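DegT/DnrJ/EryC1/StrS aminotransferase (Brucella abortus 2308, PDB 4QGR) binds pyridoxal 5'-phosphate and probably catalyses the transfer of amino groups. Local coordinates at residues Gly15-Arg20 / Leu257-Asp262; Gly307-Leu312 / Ser319-Val324. One frame throughout, in Å; residues are numbered along the deposited sequence.

Neither contact belongs to the large mixed sheet at the heart of this fold-type I, pyridoxal-phosphate-dependent aminotransferase. Interaction 1 is partly buried and joins two helices far apart in sequence, 14-20 near the N-terminus and the long helix 247-278. Interaction 2 lies at the surface and is local, bringing helix 305-314 against the loop that follows it. They share no element, and their nearest atoms are about 15 Å apart. The first combines a salt bridge, direct and through a water, with apolar packing on an isoleucine. In the second, two waters bridge the polar groups of the segments while a lysine chain packs on a serine and crosses an isoleucine.

Interaction 1 of 2, residues Gly15-Arg20 / Leu257-Asp262; sequences GAQRAR and LAILED
Arg20 and Asp262 form an interhelical salt bridge in this fold-type I aminotransferase, joining the short N-terminal helix 14-20 to the long helix 247-278. The axes of segments 15-20 and 257-262 run at 115° to each other and approach to 11.8 Å. A gap of that width suits arginine: CG lies anti to the backbone N (chi1 -179°) and the chain stays extended to NE, so the guanidinium arrives beside the second helix. NH2 donates to Asp262 OD2 over 2.9 Å. The two planes are nearly perpendicular, 88° apart, and OD2 is met from above the carboxylate plane. The same oxygen also accepts from a water, which in turn takes a hydrogen bond from Arg20 NH1; direct and water-mediated links thus close a small ring. NH1 has a further partner in Tyr361 OH.

Ile259 supplies the apolar half, and isoleucine suits the place: CD1 meets the last Arg20 methylene, CD, at 3.9 Å, while CB and CG2 lie over one guanidinium face, leaving its edge to Asp262. CB is 4.1 Å from the guanidinium plane.

Gln17, buried one turn earlier, comes nearest to Ile259 with CG, 4.2 Å from CD1. Its amide is satisfied on helix 247-278 by residues flanking 257-262: OE1 accepts from Lys256 NZ, and NE2 donates to Glu263 OE2.

Interaction 2 of 2, residues Gly307-Leu312 / Ser319-Val324; sequences GLKAQL and SVIYYV
Lys309, on helix 305-314, lies across Ser319, in the loop that follows the helix, a helix-to-loop packing in which an aliphatic chain does most of the touching. The close part is centred on Ser319 OG, which sits 3.3 Å from Lys309 CG and is also approached by the CD1 methyl of Leu312, at 4.2 Å. Serine suits this place because it is small enough to let the helix come near, with Lys309 and Ser319 CA atoms 6.5 Å apart, yet carries a hydroxyl that can be hydrated. A chi1 of 63° turns OG toward the Lys309 methylenes. Farther along, the lysine chain meets Ile321 at about a right angle, CE lying 4.1 Å from Ile321 CG1. Lysine serves well here, since its methylenes pack on serine and isoleucine while its ammonium group can remain with water.

The polar side is looser and relies on water. One molecule donates to the backbone O of Lys309 and accepts from Ser319 OG, 2.7 Å away, tying the helix backbone to the loop side chain. A second bridges in the other sense, from loop backbone to helix side chain: it donates to Ser319 O and accepts from Lys309 NZ at 3.1 Å. The bend at the end of the lysine chain (chi4 -61°) sets NZ where it can reach that water.

Segment 319-324 runs on to Tyr323, whose OH is hydrogen-bonded to NE2 of the cofactor-binding Gln173; the Val320 side chain is about 12 Å from bound pyridoxal phosphate. Leu354 of strand 353-356 touches Lys309, Leu312 and Ser319 alike, and Val320 is hydrogen-bonded through its backbone to Ser355 of that strand. Leu312 also packs on Val373 and Ile374, so helix 305-314 lies against both strand 353-356 and helix 364-377.

Interaction 1 of 2, residues Gly15-Arg20 / Leu257-Asp262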
ATOM      1  N   GLY A  15      21.779  -9.626  -6.369  1.00 13.99           N
ATOM      2  CA  GLY A  15      23.137  -9.234  -5.978  1.00 14.60           C
ATOM      3  C   GLY A  15      24.059  -8.862  -7.138  1.00 14.68           C
ATOM      4  O   GLY A  15      24.865  -7.899  -7.037  1.00 14.08           O
ATOM      5  N   ALA A  16      23.967  -9.615  -8.222  1.00 14.75           N
ATOM      6  CA  ALA A  16      24.820  -9.374  -9.384  1.00 15.42           C
ATOM      7  C   ALA A  16      24.430  -8.060 -10.042  1.00 15.21           C
ATOM      8  O   ALA A  16      25.283  -7.293 -10.538  1.00 15.03           O
ATOM      9  CB  ALA A  16      24.704 -10.489 -10.395  1.00 15.42           C
ATOM     10  N   GLN A  17      23.123  -7.815 -10.041  1.00 15.13           N
ATOM     11  CA  GLN A  17      22.622  -6.559 -10.564  1.00 15.17           C
ATOM     12  C   GLN A  17      23.078  -5.393  -9.694  1.00 14.83           C
ATOM     13  O   GLN A  17      23.534  -4.390 -10.197  1.00 14.44           O
ATOM     14  CB  GLN A  17      21.097  -6.591 -10.672  1.00 14.57           C
ATOM     15  CG  GLN A  17      20.542  -5.272 -11.205  1.00 14.88           C
ATOM     16  CD  GLN A  17      19.034  -5.214 -11.097  1.00 15.54           C
ATOM     17  OE1 GLN A  17      18.474  -5.263 -10.014  1.00 15.26           O
ATOM     18  NE2 GLN A  17      18.376  -5.039 -12.231  1.00 16.83           N
ATOM     19  N   ARG A  18      22.950  -5.534  -8.376  1.00 14.91           N
ATOM     20  CA  ARG A  18      23.362  -4.481  -7.488  1.00 14.93           C
ATOM     21  C   ARG A  18      24.862  -4.228  -7.661  1.00 15.40           C
ATOM     22  O   ARG A  18      25.304  -3.065  -7.617  1.00 16.03           O
ATOM     23  CB  ARG A  18      23.002  -4.815  -6.042  1.00 15.55           C
ATOM     24  CG  ARG A  18      23.280  -3.685  -5.070  1.00 17.07           C
ATOM     25  CD  ARG A  18      22.803  -3.995  -3.659  1.00 18.14           C
ATOM     26  NE  ARG A  18      23.758  -4.828  -2.960  1.00 19.84           N
ATOM     27  CZ  ARG A  18      24.922  -4.388  -2.430  1.00 22.27           C
ATOM     28  NH1 ARG A  18      25.304  -3.102  -2.459  1.00 22.16           N
ATOM     29  NH2 ARG A  18      25.733  -5.248  -1.833  1.00 22.58           N
ATOM     30  N   ALA A  19      25.656  -5.298  -7.770  1.00 14.99           N
ATOM     31  CA  ALA A  19      27.114  -5.099  -7.940  1.00 15.60           C
ATOM     32  C   ALA A  19      27.421  -4.186  -9.149  1.00 15.76           C
ATOM     33  O   ALA A  19      28.370  -3.346  -9.104  1.00 16.26           O
ATOM     34  CB  ALA A  19      27.836  -6.426  -8.070  1.00 15.99           C
ATOM     35  N   ARG A  20      26.648  -4.348 -10.227  1.00 15.19           N
ATOM     36  CA  ARG A  20      26.893  -3.616 -11.462  1.00 15.71           C
ATOM     37  C   ARG A  20      26.786  -2.092 -11.255  1.00 15.55           C
ATOM     38  O   ARG A  20      27.524  -1.268 -11.868  1.00 16.47           O
ATOM     39  CB  ARG A  20      25.894  -4.086 -12.497  1.00 15.50           C
ATOM     40  CG  ARG A  20      26.039  -3.433 -13.847  1.00 16.21           C
ATOM     41  CD  ARG A  20      24.887  -3.828 -14.729  1.00 16.32           C
ATOM     42  NE  ARG A  20      24.928  -3.233 -16.062  1.00 18.04           N
ATOM     43  CZ  ARG A  20      24.237  -3.712 -17.092  1.00 18.32           C
ATOM     44  NH1 ARG A  20      23.492  -4.778 -16.927  1.00 18.05           N
ATOM     45  NH2 ARG A  20      24.390  -3.186 -18.286  1.00 19.64           N
ATOM     46  N   LEU A 257      16.351   1.652 -14.080  1.00 13.26           N
ATOM     47  CA  LEU A 257      15.789   1.984 -15.391  1.00 13.63           C
ATOM     48  C   LEU A 257      16.917   2.264 -16.365  1.00 13.81           C
ATOM     49  O   LEU A 257      16.867   1.841 -17.538  1.00 14.09           O
ATOM     50  CB  LEU A 257      14.775   3.149 -15.294  1.00 13.70           C
ATOM     51  CG  LEU A 257      14.225   3.618 -16.645  1.00 14.61           C
ATOM     52  CD1 LEU A 257      13.393   2.459 -17.271  1.00 14.19           C
ATOM     53  CD2 LEU A 257      13.385   4.869 -16.441  1.00 14.85           C
ATOM     54  N   ALA A 258      17.993   2.874 -15.890  1.00 14.56           N
ATOM     55  CA  ALA A 258      19.120   3.235 -16.796  1.00 15.24           C
ATOM     56  C   ALA A 258      19.873   2.027 -17.379  1.00 15.46           C
ATOM     57  O   ALA A 258      20.584   2.150 -18.379  1.00 15.85           O
ATOM     58  CB  ALA A 258      20.114   4.182 -16.103  1.00 15.91           C
ATOM     59  N   ILE A 259      19.715   0.865 -16.773  1.00 14.66           N
ATOM     60  CA  ILE A 259      20.284  -0.368 -17.305  1.00 14.77           C
ATOM     61  C   ILE A 259      19.279  -1.379 -17.825  1.00 14.48           C
ATOM     62  O   ILE A 259      19.668  -2.466 -18.316  1.00 14.41           O
ATOM     63  CB  ILE A 259      21.222  -1.088 -16.287  1.00 14.63           C
ATOM     64  CG1 ILE A 259      20.466  -1.594 -15.066  1.00 14.17           C
ATOM     65  CG2 ILE A 259      22.407  -0.193 -15.880  1.00 15.08           C
ATOM     66  CD1 ILE A 259      21.325  -2.397 -14.130  1.00 14.11           C
ATOM     67  N   LEU A 260      17.992  -1.037 -17.765  1.00 14.51           N
ATOM     68  CA  LEU A 260      16.933  -1.976 -18.145  1.00 14.02           C
ATOM     69  C   LEU A 260      17.035  -2.396 -19.616  1.00 14.32           C
ATOM     70  O   LEU A 260      16.923  -3.583 -19.944  1.00 14.35           O
ATOM     71  CB  LEU A 260      15.548  -1.366 -17.853  1.00 13.87           C
ATOM     72  CG  LEU A 260      14.326  -2.203 -18.210  1.00 13.85           C
ATOM     73  CD1 LEU A 260      14.325  -3.508 -17.431  1.00 13.66           C
ATOM     74  CD2 LEU A 260      13.055  -1.420 -17.933  1.00 14.40           C
ATOM     75  N   GLU A 261      17.253  -1.453 -20.514  1.00 15.00           N
ATOM     76  CA  GLU A 261      17.291  -1.816 -21.928  1.00 15.95           C
ATOM     77  C   GLU A 261      18.409  -2.793 -22.241  1.00 16.48           C
ATOM     78  O   GLU A 261      18.185  -3.733 -22.954  1.00 16.43           O
ATOM     79  CB  GLU A 261      17.354  -0.576 -22.837  1.00 16.88           C
ATOM     80  CG  GLU A 261      17.325  -0.905 -24.315  1.00 17.77           C
ATOM     81  CD  GLU A 261      16.007  -1.446 -24.845  1.00 17.77           C
ATOM     82  OE1 GLU A 261      14.999  -1.483 -24.120  1.00 17.77           O
ATOM     83  OE2 GLU A 261      15.983  -1.885 -26.022  1.00 17.65           O
ATOM     84  N   ASP A 262      19.604  -2.600 -21.666  1.00 17.00           N
ATOM     85  CA  ASP A 262      20.708  -3.547 -21.905  1.00 17.58           C
ATOM     86  C   ASP A 262      20.365  -4.933 -21.289  1.00 16.93           C
ATOM     87  O   ASP A 262      20.618  -5.992 -21.880  1.00 16.43           O
ATOM     88  CB  ASP A 262      22.010  -2.991 -21.334  1.00 18.66           C
ATOM     89  CG  ASP A 262      23.176  -3.830 -21.664  1.00 19.73           C
ATOM     90  OD1 ASP A 262      23.649  -3.754 -22.815  1.00 21.47           O
ATOM     91  OD2 ASP A 262      23.671  -4.544 -20.781  1.00 19.94           O
TER
HETATM   92  O   HOH W   1      22.614  -6.590 -19.062  1.00 18.22           O

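Interaction 2 of 2, residues Gly307-Leu312 / Ser319-Val324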
ATOM      1  N   GLY A 307      10.176 -34.945 -11.188  1.00 20.40           N
ATOM      2  CA  GLY A 307      11.497 -35.601 -11.347  1.00 20.38           C
ATOM      3  C   GLY A 307      12.579 -34.641 -11.826  1.00 20.10           C
ATOM      4  O   GLY A 307      13.717 -34.649 -11.330  1.00 19.68           O
ATOM      5  N   LEU A 308      12.242 -33.845 -12.839  1.00 19.25           N
ATOM      6  CA  LEU A 308      13.161 -32.853 -13.388  1.00 18.91           C
ATOM      7  C   LEU A 308      13.549 -31.830 -12.351  1.00 18.19           C
ATOM      8  O   LEU A 308      14.741 -31.546 -12.156  1.00 18.15           O
ATOM      9  CB  LEU A 308      12.555 -32.158 -14.608  1.00 18.57           C
ATOM     10  CG  LEU A 308      13.412 -31.066 -15.215  1.00 18.16           C
ATOM     11  CD1 LEU A 308      14.744 -31.646 -15.583  1.00 19.11           C
ATOM     12  CD2 LEU A 308      12.781 -30.423 -16.416  1.00 18.20           C
ATOM     13  N   LYS A 309      12.551 -31.274 -11.666  1.00 17.49           N
ATOM     14  CA  LYS A 309      12.835 -30.243 -10.675  1.00 17.54           C
ATOM     15  C   LYS A 309      13.760 -30.769  -9.553  1.00 17.38           C
ATOM     16  O   LYS A 309      14.667 -30.066  -9.085  1.00 18.03           O
ATOM     17  CB  LYS A 309      11.523 -29.768 -10.101  1.00 17.47           C
ATOM     18  CG  LYS A 309      11.602 -28.744  -8.995  1.00 17.64           C
ATOM     19  CD  LYS A 309      10.208 -28.230  -8.709  1.00 17.86           C
ATOM     20  CE  LYS A 309      10.235 -26.957  -7.914  1.00 18.79           C
ATOM     21  NZ  LYS A 309      10.863 -27.094  -6.603  1.00 19.44           N
ATOM     22  N   ALA A 310      13.548 -32.022  -9.150  1.00 17.91           N
ATOM     23  CA  ALA A 310      14.362 -32.625  -8.098  1.00 18.57           C
ATOM     24  C   ALA A 310      15.803 -32.847  -8.576  1.00 19.66           C
ATOM     25  O   ALA A 310      16.755 -32.686  -7.810  1.00 19.53           O
ATOM     26  CB  ALA A 310      13.743 -33.969  -7.680  1.00 19.33           C
ATOM     27  N   GLN A 311      15.950 -33.315  -9.814  1.00 20.42           N
ATOM     28  CA  GLN A 311      17.258 -33.532 -10.370  1.00 22.07           C
ATOM     29  C   GLN A 311      17.971 -32.196 -10.520  1.00 20.94           C
ATOM     30  O   GLN A 311      19.183 -32.114 -10.309  1.00 20.84           O
ATOM     31  CB  GLN A 311      17.158 -34.255 -11.721  1.00 23.94           C
ATOM     32  CG  GLN A 311      18.492 -34.505 -12.398  1.00 27.40           C
ATOM     33  CD  GLN A 311      19.443 -35.304 -11.517  1.00 30.83           C
ATOM     34  OE1 GLN A 311      19.015 -36.141 -10.741  1.00 35.11           O
ATOM     35  NE2 GLN A 311      20.732 -35.014 -11.607  1.00 34.11           N
ATOM     36  N   LEU A 312      17.244 -31.153 -10.931  1.00 19.38           N
ATOM     37  CA  LEU A 312      17.866 -29.832 -11.034  1.00 19.07           C
ATOM     38  C   LEU A 312      18.376 -29.373  -9.644  1.00 19.15           C
ATOM     39  O   LEU A 312      19.533 -28.946  -9.485  1.00 18.81           O
ATOM     40  CB  LEU A 312      16.884 -28.822 -11.631  1.00 18.24           C
ATOM     41  CG  LEU A 312      16.611 -28.929 -13.135  1.00 18.83           C
ATOM     42  CD1 LEU A 312      15.364 -28.102 -13.462  1.00 18.28           C
ATOM     43  CD2 LEU A 312      17.771 -28.398 -13.948  1.00 19.10           C
ATOM     44  N   SER A 319      14.662 -23.964  -9.160  1.00 15.99           N
ATOM     45  CA  SER A 319      13.585 -23.792 -10.157  1.00 15.52           C
ATOM     46  C   SER A 319      12.287 -23.633  -9.389  1.00 15.63           C
ATOM     47  O   SER A 319      12.186 -24.051  -8.232  1.00 16.77           O
ATOM     48  CB  SER A 319      13.531 -24.972 -11.105  1.00 15.82           C
ATOM     49  OG  SER A 319      13.215 -26.211 -10.441  1.00 15.98           O
ATOM     50  N   VAL A 320      11.282 -23.029 -10.023  1.00 14.67           N
ATOM     51  CA  VAL A 320      10.033 -22.711  -9.320  1.00 15.29           C
ATOM     52  C   VAL A 320       8.858 -23.015 -10.241  1.00 14.68           C
ATOM     53  O   VAL A 320       8.922 -22.773 -11.433  1.00 14.12           O
ATOM     54  CB  VAL A 320       9.962 -21.221  -8.961  1.00 15.42           C
ATOM     55  CG1 VAL A 320       8.739 -20.896  -8.081  1.00 15.64           C
ATOM     56  CG2 VAL A 320      11.220 -20.838  -8.235  1.00 16.40           C
ATOM     57  N   ILE A 321       7.796 -23.559  -9.665  1.00 14.43           N
ATOM     58  CA  ILE A 321       6.571 -23.802 -10.407  1.00 14.25           C
ATOM     59  C   ILE A 321       5.667 -22.593 -10.254  1.00 13.95           C
ATOM     60  O   ILE A 321       5.215 -22.300  -9.153  1.00 14.08           O
ATOM     61  CB  ILE A 321       5.841 -25.044  -9.850  1.00 14.76           C
ATOM     62  CG1 ILE A 321       6.719 -26.278 -10.007  1.00 15.07           C
ATOM     63  CG2 ILE A 321       4.519 -25.270 -10.579  1.00 15.18           C
ATOM     64  CD1 ILE A 321       6.145 -27.520  -9.348  1.00 15.82           C
ATOM     65  N   TYR A 322       5.426 -21.906 -11.354  1.00 14.15           N
ATOM     66  CA  TYR A 322       4.407 -20.854 -11.479  1.00 14.54           C
ATOM     67  C   TYR A 322       3.352 -21.393 -12.483  1.00 14.14           C
ATOM     68  O   TYR A 322       3.633 -21.446 -13.670  1.00 13.82           O
ATOM     69  CB  TYR A 322       5.056 -19.578 -12.039  1.00 15.00           C
ATOM     70  CG  TYR A 322       6.014 -18.947 -11.066  1.00 15.48           C
ATOM     71  CD1 TYR A 322       5.542 -18.358  -9.895  1.00 15.88           C
ATOM     72  CD2 TYR A 322       7.386 -18.927 -11.311  1.00 16.49           C
ATOM     73  CE1 TYR A 322       6.424 -17.821  -8.969  1.00 16.81           C
ATOM     74  CE2 TYR A 322       8.267 -18.362 -10.415  1.00 16.51           C
ATOM     75  CZ  TYR A 322       7.784 -17.783  -9.265  1.00 18.17           C
ATOM     76  OH  TYR A 322       8.683 -17.195  -8.367  1.00 19.62           O
ATOM     77  N   TYR A 323       2.146 -21.797 -12.064  1.00 14.87           N
ATOM     78  CA  TYR A 323       1.585 -21.618 -10.735  1.00 15.45           C
ATOM     79  C   TYR A 323       1.066 -22.961 -10.294  1.00 15.76           C
ATOM     80  O   TYR A 323       0.587 -23.768 -11.111  1.00 16.82           O
ATOM     81  CB  TYR A 323       0.419 -20.619 -10.764  1.00 15.50           C
ATOM     82  CG  TYR A 323       0.884 -19.235 -11.083  1.00 15.20           C
ATOM     83  CD1 TYR A 323       1.300 -18.394 -10.084  1.00 15.59           C
ATOM     84  CD2 TYR A 323       0.910 -18.769 -12.401  1.00 17.12           C
ATOM     85  CE1 TYR A 323       1.785 -17.132 -10.369  1.00 15.14           C
ATOM     86  CE2 TYR A 323       1.386 -17.513 -12.693  1.00 16.37           C
ATOM     87  CZ  TYR A 323       1.799 -16.695 -11.671  1.00 16.64           C
ATOM     88  OH  TYR A 323       2.292 -15.432 -11.911  1.00 17.08           O
ATOM     89  N   VAL A 324       1.168 -23.209  -9.001  1.00 16.11           N
ATOM     90  CA  VAL A 324       0.794 -24.484  -8.460  1.00 16.99           C
ATOM     91  C   VAL A 324      -0.717 -24.699  -8.463  1.00 17.20           C
ATOM     92  O   VAL A 324      -1.159 -25.828  -8.688  1.00 16.29           O
ATOM     93  CB  VAL A 324       1.380 -24.646  -7.032  1.00 16.99           C
ATOM     94  CG1 VAL A 324       0.834 -25.862  -6.344  1.00 18.31           C
ATOM     95  CG2 VAL A 324       2.902 -24.762  -7.139  1.00 17.05           C
TER
HETATM   96  O   HOH W   2      15.196 -27.146  -8.793  1.00 15.36           O
HETATM   97  O   HOH W   3      10.467 -24.079  -5.894  1.00 24.61           O